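Local atomic coordinates of acetyl-CoA hydrolase/transferase family protein (Porphyromonas gingivalis, PDB entry 2NVV), a protein that probably hydrolyses acetyl-CoA or transfers coenzyme A between acyl-CoA and acetate, as a zinc-binding member of the acetyl-CoA hydrolase/transferase family. Residues H479-K484 / M488-W493; N435-A440 / Q458-G463. All coordinates share one frame; numbering follows the deposited sequence.

Contact 1: H479-K484 / M488-W493; sequences HQELAK and MRNVRW
Leu482, on helix 477-484, and Met488, at the start of a 3-10 turn, bring their CA atoms within 5.2 Å as the chain doubles back after the helix. Met488 is a selenomethionine, and it reaches back along the helix: with CG anti to the carbonyl carbon (chi1 -57°) and the chain extended from there, its methyl CE lies 3.9 Å from Leu482 CB and 4.0 Å from His479 CA. The CD2 methyl of Leu482 meets the same CE, and the His479 ring stands obliquely beside it.

Glu481 works the other flank. Its CG is anti to the backbone N and the chain bends at chi2 (64°), which lays the aliphatic part alongside Val491, Glu481 CB being 3.4 Å from Val491 CG2. The Glu481 and Asn490 side chains cross at about a right angle, Glu481 OE1 coming 3.2 Å from Asn490 CB, with carboxylate and amide planes 79° apart.

No hydrogen bond joins the two segments. Van der Waals packing, mostly of aliphatic carbons, carries this turn, while the buried acid is satisfied by the hydroxyls of Ser485, in the loop between the segments, through OE1, and Tyr496, just after them, through OE2, which would probably ease the cost of keeping a charge there.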
ATOM      1  N   HIS A 479      21.904   2.078 -15.057  1.00  7.49           N
ATOM      2  CA  HIS A 479      22.554   1.338 -13.983  1.00  8.26           C
ATOM      3  C   HIS A 479      23.726   0.541 -14.531  1.00  8.39           C
ATOM      4  O   HIS A 479      24.791   0.458 -13.902  1.00  9.74           O
ATOM      5  CB  HIS A 479      21.558   0.373 -13.351  1.00  6.39           C
ATOM      6  CG  HIS A 479      20.327   1.035 -12.827  1.00  6.39           C
ATOM      7  ND1 HIS A 479      20.277   1.637 -11.588  1.00  6.82           N
ATOM      8  CD2 HIS A 479      19.090   1.172 -13.362  1.00  6.39           C
ATOM      9  CE1 HIS A 479      19.061   2.109 -11.377  1.00  6.51           C
ATOM     10  NE2 HIS A 479      18.322   1.840 -12.439  1.00  6.39           N
ATOM     11  N   GLN A 480      23.511  -0.066 -15.696  1.00  7.41           N
ATOM     12  CA  GLN A 480      24.541  -0.852 -16.340  1.00  7.58           C
ATOM     13  C   GLN A 480      25.715   0.030 -16.712  1.00  8.43           C
ATOM     14  O   GLN A 480      26.861  -0.358 -16.518  1.00  8.69           O
ATOM     15  CB  GLN A 480      23.989  -1.533 -17.594  1.00  8.38           C
ATOM     16  CG  GLN A 480      23.139  -2.764 -17.320  1.00  8.34           C
ATOM     17  CD  GLN A 480      22.533  -3.346 -18.584  1.00  9.68           C
ATOM     18  OE1 GLN A 480      22.284  -4.547 -18.672  1.00 10.97           O
ATOM     19  NE2 GLN A 480      22.279  -2.496 -19.566  1.00 10.11           N
ATOM     20  N   GLU A 481      25.433   1.220 -17.241  1.00  8.95           N
ATOM     21  CA  GLU A 481      26.499   2.145 -17.642  1.00 10.05           C
ATOM     22  C   GLU A 481      27.283   2.662 -16.452  1.00  9.81           C
ATOM     23  O   GLU A 481      28.475   2.920 -16.565  1.00  9.55           O
ATOM     24  CB  GLU A 481      25.933   3.336 -18.425  1.00 11.31           C
ATOM     25  CG  GLU A 481      27.014   4.278 -18.953  1.00 13.92           C
ATOM     26  CD  GLU A 481      27.945   3.609 -19.971  1.00 14.21           C
ATOM     27  OE1 GLU A 481      29.113   4.027 -20.078  1.00 15.46           O
ATOM     28  OE2 GLU A 481      27.506   2.675 -20.675  1.00 14.61           O
ATOM     29  N   LEU A 482      26.624   2.818 -15.311  1.00  8.97           N
ATOM     30  CA  LEU A 482      27.319   3.295 -14.123  1.00  8.52           C
ATOM     31  C   LEU A 482      28.394   2.292 -13.757  1.00  9.62           C
ATOM     32  O   LEU A 482      29.495   2.661 -13.360  1.00  8.80           O
ATOM     33  CB  LEU A 482      26.355   3.433 -12.948  1.00  7.95           C
ATOM     34  CG  LEU A 482      27.003   3.713 -11.586  1.00  6.63           C
ATOM     35  CD1 LEU A 482      27.762   5.051 -11.625  1.00  7.11           C
ATOM     36  CD2 LEU A 482      25.927   3.747 -10.517  1.00  6.39           C
ATOM     37  N   ALA A 483      28.054   1.014 -13.899  1.00 11.07           N
ATOM     38  CA  ALA A 483      28.948  -0.090 -13.572  1.00 11.31           C
ATOM     39  C   ALA A 483      30.068  -0.221 -14.586  1.00 12.68           C
ATOM     40  O   ALA A 483      31.177  -0.643 -14.254  1.00 13.25           O
ATOM     41  CB  ALA A 483      28.158  -1.388 -13.499  1.00  9.94           C
ATOM     42  N   LYS A 484      29.783   0.151 -15.829  1.00 14.50           N
ATOM     43  CA  LYS A 484      30.781   0.062 -16.886  1.00 15.35           C
ATOM     44  C   LYS A 484      31.718   1.274 -16.944  1.00 14.26           C
ATOM     45  O   LYS A 484      32.934   1.117 -16.883  1.00 14.47           O
ATOM     46  CB  LYS A 484      30.083  -0.128 -18.233  1.00 17.61           C
ATOM     47  CG  LYS A 484      28.922  -1.125 -18.175  1.00 20.76           C
ATOM     48  CD  LYS A 484      29.359  -2.480 -17.579  1.00 23.94           C
ATOM     49  CE  LYS A 484      28.331  -3.053 -16.587  1.00 24.67           C
ATOM     50  NZ  LYS A 484      27.032  -3.407 -17.212  1.00 26.30           N
HETATM   51  N   MSE A 488      26.685   7.748 -15.934  1.00 10.59           N
HETATM   52  CA  MSE A 488      25.488   7.413 -16.687  1.00 10.53           C
HETATM   53  C   MSE A 488      25.278   8.254 -17.939  1.00  8.35           C
HETATM   54  O   MSE A 488      24.527   7.865 -18.829  1.00  8.85           O
HETATM   55  CB  MSE A 488      24.254   7.526 -15.784  1.00 12.68           C
HETATM   56  CG  MSE A 488      24.300   6.657 -14.534  1.00 15.75           C
HETATM   57 SE   MSE A 488      22.621   6.684 -13.579  1.00 20.76          SE
HETATM   58  CE  MSE A 488      22.823   5.049 -12.534  1.00 16.72           C
ATOM     59  N   ARG A 489      25.928   9.409 -18.016  1.00  8.03           N
ATOM     60  CA  ARG A 489      25.765  10.282 -19.183  1.00  8.45           C
ATOM     61  C   ARG A 489      26.359   9.666 -20.434  1.00  7.87           C
ATOM     62  O   ARG A 489      26.105  10.143 -21.536  1.00  7.78           O
ATOM     63  CB  ARG A 489      26.426  11.638 -18.952  1.00  8.09           C
ATOM     64  CG  ARG A 489      25.778  12.508 -17.879  1.00  9.02           C
ATOM     65  CD  ARG A 489      26.780  12.751 -16.782  1.00  9.02           C
ATOM     66  NE  ARG A 489      27.031  14.160 -16.551  1.00  7.97           N
ATOM     67  CZ  ARG A 489      28.100  14.628 -15.916  1.00  9.48           C
ATOM     68  NH1 ARG A 489      29.024  13.787 -15.462  1.00  6.45           N
ATOM     69  NH2 ARG A 489      28.222  15.936 -15.702  1.00 11.04           N
ATOM     70  N   ASN A 490      27.170   8.624 -20.256  1.00  8.62           N
ATOM     71  CA  ASN A 490      27.800   7.927 -21.376  1.00  8.15           C
ATOM     72  C   ASN A 490      26.852   6.987 -22.111  1.00  8.48           C
ATOM     73  O   ASN A 490      27.259   6.295 -23.053  1.00  9.59           O
ATOM     74  CB  ASN A 490      29.004   7.131 -20.893  1.00  7.54           C
ATOM     75  CG  ASN A 490      30.128   8.012 -20.476  1.00  6.93           C
ATOM     76  OD1 ASN A 490      30.433   8.996 -21.157  1.00  9.66           O
ATOM     77  ND2 ASN A 490      30.768   7.680 -19.360  1.00  6.39           N
ATOM     78  N   VAL A 491      25.595   6.964 -21.690  1.00  6.75           N
ATOM     79  CA  VAL A 491      24.636   6.087 -22.316  1.00  7.17           C
ATOM     80  C   VAL A 491      24.227   6.609 -23.682  1.00  9.38           C
ATOM     81  O   VAL A 491      24.099   7.814 -23.894  1.00  9.76           O
ATOM     82  CB  VAL A 491      23.366   5.918 -21.433  1.00  6.39           C
ATOM     83  CG1 VAL A 491      22.261   5.235 -22.221  1.00  6.39           C
ATOM     84  CG2 VAL A 491      23.693   5.103 -20.193  1.00  6.39           C
ATOM     85  N   ARG A 492      24.043   5.674 -24.604  1.00 10.11           N
ATOM     86  CA  ARG A 492      23.600   5.936 -25.967  1.00 11.07           C
ATOM     87  C   ARG A 492      22.739   4.711 -26.261  1.00 11.96           C
ATOM     88  O   ARG A 492      23.237   3.584 -26.314  1.00 11.25           O
ATOM     89  CB  ARG A 492      24.794   6.016 -26.919  1.00 11.66           C
ATOM     90  CG  ARG A 492      25.548   7.339 -26.835  1.00 14.43           C
ATOM     91  CD  ARG A 492      26.837   7.289 -27.641  1.00 17.10           C
ATOM     92  NE  ARG A 492      26.633   6.778 -28.997  1.00 18.05           N
ATOM     93  CZ  ARG A 492      27.621   6.462 -29.835  1.00 17.92           C
ATOM     94  NH1 ARG A 492      27.343   6.000 -31.054  1.00 18.19           N
ATOM     95  NH2 ARG A 492      28.887   6.603 -29.448  1.00 18.06           N
ATOM     96  N   TRP A 493      21.442   4.933 -26.420  1.00 12.98           N
ATOM     97  CA  TRP A 493      20.508   3.843 -26.654  1.00 14.26           C
ATOM     98  C   TRP A 493      20.884   2.917 -27.794  1.00 15.35           C
ATOM     99  O   TRP A 493      20.560   1.730 -27.760  1.00 15.73           O
ATOM    100  CB  TRP A 493      19.105   4.413 -26.856  1.00 13.69           C
ATOM    101  CG  TRP A 493      18.673   5.224 -25.676  1.00 13.64           C
ATOM    102  CD1 TRP A 493      18.419   6.564 -25.648  1.00 13.84           C
ATOM    103  CD2 TRP A 493      18.530   4.762 -24.323  1.00 14.62           C
ATOM    104  NE1 TRP A 493      18.132   6.969 -24.367  1.00 14.48           N
ATOM    105  CE2 TRP A 493      18.193   5.886 -23.531  1.00 14.80           C
ATOM    106  CE3 TRP A 493      18.656   3.510 -23.704  1.00 14.38           C
ATOM    107  CZ2 TRP A 493      17.980   5.795 -22.149  1.00 14.46           C
ATOM    108  CZ3 TRP A 493      18.445   3.419 -22.335  1.00 13.29           C
ATOM    109  CH2 TRP A 493      18.111   4.555 -21.570  1.00 13.31           C
TER

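Contact 2: N435-A440 / Q458-G463; sequences NPRERA and QYLELG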
ATOM      1  N   ASN A 435      -1.256   9.691 -17.225  1.00  6.39           N
ATOM      2  CA  ASN A 435      -0.939   8.320 -17.592  1.00  6.39           C
ATOM      3  C   ASN A 435       0.586   8.221 -17.597  1.00  6.39           C
ATOM      4  O   ASN A 435       1.267   9.210 -17.314  1.00  6.39           O
ATOM      5  CB  ASN A 435      -1.533   7.971 -18.972  1.00  6.44           C
ATOM      6  CG  ASN A 435      -0.882   8.727 -20.108  1.00  6.39           C
ATOM      7  OD1 ASN A 435      -1.206   8.507 -21.266  1.00  6.95           O
ATOM      8  ND2 ASN A 435       0.039   9.618 -19.783  1.00  6.74           N
ATOM      9  N   PRO A 436       1.143   7.041 -17.921  1.00  6.39           N
ATOM     10  CA  PRO A 436       2.604   6.892 -17.930  1.00  6.39           C
ATOM     11  C   PRO A 436       3.399   7.906 -18.752  1.00  6.39           C
ATOM     12  O   PRO A 436       4.333   8.527 -18.241  1.00  6.39           O
ATOM     13  CB  PRO A 436       2.792   5.455 -18.406  1.00  6.39           C
ATOM     14  CG  PRO A 436       1.600   4.770 -17.781  1.00  6.39           C
ATOM     15  CD  PRO A 436       0.481   5.732 -18.088  1.00  6.39           C
ATOM     16  N   ARG A 437       3.023   8.084 -20.017  1.00  6.79           N
ATOM     17  CA  ARG A 437       3.725   9.019 -20.887  1.00  6.91           C
ATOM     18  C   ARG A 437       3.647  10.467 -20.427  1.00  6.76           C
ATOM     19  O   ARG A 437       4.635  11.205 -20.503  1.00  6.91           O
ATOM     20  CB  ARG A 437       3.198   8.914 -22.313  1.00  7.07           C
ATOM     21  CG  ARG A 437       3.767   7.738 -23.072  1.00  8.85           C
ATOM     22  CD  ARG A 437       3.254   7.678 -24.500  1.00 10.64           C
ATOM     23  NE  ARG A 437       3.815   6.527 -25.197  1.00 13.28           N
ATOM     24  CZ  ARG A 437       5.075   6.452 -25.616  1.00 14.27           C
ATOM     25  NH1 ARG A 437       5.505   5.356 -26.237  1.00 15.65           N
ATOM     26  NH2 ARG A 437       5.904   7.478 -25.434  1.00 13.37           N
ATOM     27  N   GLU A 438       2.477  10.876 -19.955  1.00  6.39           N
ATOM     28  CA  GLU A 438       2.292  12.247 -19.490  1.00  6.55           C
ATOM     29  C   GLU A 438       3.074  12.536 -18.214  1.00  6.58           C
ATOM     30  O   GLU A 438       3.603  13.625 -18.030  1.00  6.39           O
ATOM     31  CB  GLU A 438       0.800  12.531 -19.272  1.00  7.85           C
ATOM     32  CG  GLU A 438      -0.018  12.328 -20.534  1.00 10.08           C
ATOM     33  CD  GLU A 438      -1.502  12.212 -20.264  1.00 11.16           C
ATOM     34  OE1 GLU A 438      -1.877  11.664 -19.202  1.00 11.72           O
ATOM     35  OE2 GLU A 438      -2.300  12.651 -21.125  1.00 13.31           O
ATOM     36  N   ARG A 439       3.172  11.554 -17.328  1.00  6.89           N
ATOM     37  CA  ARG A 439       3.907  11.803 -16.097  1.00  6.79           C
ATOM     38  C   ARG A 439       5.430  11.691 -16.314  1.00  6.39           C
ATOM     39  O   ARG A 439       6.217  12.263 -15.564  1.00  6.39           O
ATOM     40  CB  ARG A 439       3.389  10.887 -14.968  1.00  6.39           C
ATOM     41  CG  ARG A 439       3.854   9.462 -14.975  1.00  6.90           C
ATOM     42  CD  ARG A 439       3.343   8.771 -13.711  1.00  6.94           C
ATOM     43  NE  ARG A 439       1.960   8.334 -13.848  1.00  6.58           N
ATOM     44  CZ  ARG A 439       1.609   7.129 -14.293  1.00  6.60           C
ATOM     45  NH1 ARG A 439       0.319   6.803 -14.393  1.00  7.49           N
ATOM     46  NH2 ARG A 439       2.548   6.243 -14.621  1.00  6.39           N
ATOM     47  N   ALA A 440       5.834  10.985 -17.366  1.00  6.39           N
ATOM     48  CA  ALA A 440       7.254  10.867 -17.687  1.00  6.39           C
ATOM     49  C   ALA A 440       7.746  12.220 -18.218  1.00  6.39           C
ATOM     50  O   ALA A 440       8.814  12.698 -17.843  1.00  6.39           O
ATOM     51  CB  ALA A 440       7.476   9.775 -18.737  1.00  6.39           C
ATOM     52  N   GLN A 458      14.610  10.524 -25.206  1.00  6.78           N
ATOM     53  CA  GLN A 458      14.902   9.585 -26.288  1.00  6.42           C
ATOM     54  C   GLN A 458      14.434   8.177 -25.926  1.00  7.01           C
ATOM     55  O   GLN A 458      14.108   7.372 -26.802  1.00  6.98           O
ATOM     56  CB  GLN A 458      16.400   9.550 -26.576  1.00  6.42           C
ATOM     57  CG  GLN A 458      16.932  10.781 -27.283  1.00  8.41           C
ATOM     58  CD  GLN A 458      18.426  10.689 -27.550  1.00  9.40           C
ATOM     59  OE1 GLN A 458      19.220  10.527 -26.625  1.00  9.07           O
ATOM     60  NE2 GLN A 458      18.814  10.791 -28.814  1.00 10.50           N
ATOM     61  N   TYR A 459      14.404   7.879 -24.632  1.00  6.53           N
ATOM     62  CA  TYR A 459      13.967   6.571 -24.169  1.00  6.39           C
ATOM     63  C   TYR A 459      12.492   6.364 -24.473  1.00  6.95           C
ATOM     64  O   TYR A 459      12.049   5.238 -24.699  1.00  7.27           O
ATOM     65  CB  TYR A 459      14.193   6.430 -22.664  1.00  6.39           C
ATOM     66  CG  TYR A 459      13.786   5.081 -22.122  1.00  6.39           C
ATOM     67  CD1 TYR A 459      14.570   3.950 -22.348  1.00  6.39           C
ATOM     68  CD2 TYR A 459      12.592   4.925 -21.415  1.00  6.39           C
ATOM     69  CE1 TYR A 459      14.174   2.695 -21.882  1.00  6.39           C
ATOM     70  CE2 TYR A 459      12.184   3.674 -20.945  1.00  6.39           C
ATOM     71  CZ  TYR A 459      12.981   2.570 -21.183  1.00  6.59           C
ATOM     72  OH  TYR A 459      12.569   1.352 -20.724  1.00  6.41           O
ATOM     73  N   LEU A 460      11.729   7.451 -24.473  1.00  7.30           N
ATOM     74  CA  LEU A 460      10.297   7.376 -24.746  1.00  7.98           C
ATOM     75  C   LEU A 460       9.980   7.236 -26.234  1.00  8.47           C
ATOM     76  O   LEU A 460       8.822   7.034 -26.617  1.00  8.92           O
ATOM     77  CB  LEU A 460       9.601   8.612 -24.194  1.00  6.39           C
ATOM     78  CG  LEU A 460       9.590   8.693 -22.670  1.00  6.80           C
ATOM     79  CD1 LEU A 460       9.093  10.074 -22.233  1.00  6.39           C
ATOM     80  CD2 LEU A 460       8.703   7.570 -22.109  1.00  7.34           C
ATOM     81  N   GLU A 461      11.007   7.341 -27.072  1.00  9.73           N
ATOM     82  CA  GLU A 461      10.815   7.221 -28.510  1.00 10.20           C
ATOM     83  C   GLU A 461      11.567   6.041 -29.095  1.00 10.46           C
ATOM     84  O   GLU A 461      12.073   6.132 -30.212  1.00  9.81           O
ATOM     85  CB  GLU A 461      11.283   8.500 -29.204  1.00 11.73           C
ATOM     86  CG  GLU A 461      10.638   9.773 -28.671  1.00 13.77           C
ATOM     87  CD  GLU A 461       9.112   9.774 -28.796  1.00 17.19           C
ATOM     88  OE1 GLU A 461       8.484  10.752 -28.318  1.00 17.64           O
ATOM     89  OE2 GLU A 461       8.540   8.809 -29.368  1.00 18.52           O
ATOM     90  N   LEU A 462      11.641   4.936 -28.355  1.00 11.46           N
ATOM     91  CA  LEU A 462      12.366   3.766 -28.830  1.00 11.08           C
ATOM     92  C   LEU A 462      11.488   2.736 -29.521  1.00 11.30           C
ATOM     93  O   LEU A 462      11.896   1.582 -29.703  1.00 13.22           O
ATOM     94  CB  LEU A 462      13.147   3.115 -27.680  1.00 10.42           C
ATOM     95  CG  LEU A 462      14.296   3.964 -27.109  1.00 10.11           C
ATOM     96  CD1 LEU A 462      15.106   3.156 -26.087  1.00  8.90           C
ATOM     97  CD2 LEU A 462      15.197   4.427 -28.247  1.00  8.52           C
ATOM     98  N   GLY A 463      10.285   3.152 -29.904  1.00 10.73           N
ATOM     99  CA  GLY A 463       9.375   2.261 -30.601  1.00 10.62           C
ATOM    100  C   GLY A 463       8.520   1.301 -29.792  1.00 10.88           C
ATOM    101  O   GLY A 463       7.764   0.525 -30.375  1.00 11.63           O
TER
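An N-terminal helical turn and a type I beta turn meet here: residues 435-440 open helix 436-446, with Asn435 as N-cap, while the beta turn from Tyr459 to Leu462 lies at the C-terminal end region of helix 453-459. Their one hydrogen bond runs from Arg437 NH2 to the backbone oxygen Leu460 O, at 3.2 Å and nearly straight, with an N-H...O angle of 171°. The oxygen lies at the edge of the guanidinium, 1° out of its plane, and offers a lone pair in its own carbonyl plane. Arg437 gets there as a straight arm, extended from CG to NE, that slides past the Leu460 side chain in the opposite direction.

Leu460 CD1 packs on Ala440 CB at 3.9 Å, one helical turn on from Arg437, so main chain and side chain of a single leucine are both engaged by the same helix.

The cap has its own bond, Glu438 OE1 taking the backbone N of Asn435 at 2.9 Å on the anti side of the carboxylate. Arg439 turns to the zinc ligand Glu416 in a salt bridge, and Glu438 OE2 reaches Ser99 of the second subunit. Strand 427-430 precedes helix 436-446, along which Leu460 also rests on His441 and Ile444.

The centres of the two contacts lie about 19 Å apart; both segments of contact 2 precede those of contact 1 in the chain. Helix 453-459 is the common neighbour. Its closing residues, Gln458 and Tyr459, lie in the 458-463 segment, and the tail of contact 1 comes back to them, Trp493 CH2 lying 3.7 Å from Tyr459 CD1 with the ring planes about 50° apart. Through this packing the two contacts are continuous, joining helices 436-446, 453-459 and 477-484 and the tail. Zinc ligands are nearby, side chain to side chain: His479 is about 8 Å from His411, Ala440 about 10 Å from Glu416. Both contacts touch the second subunit of the dimer.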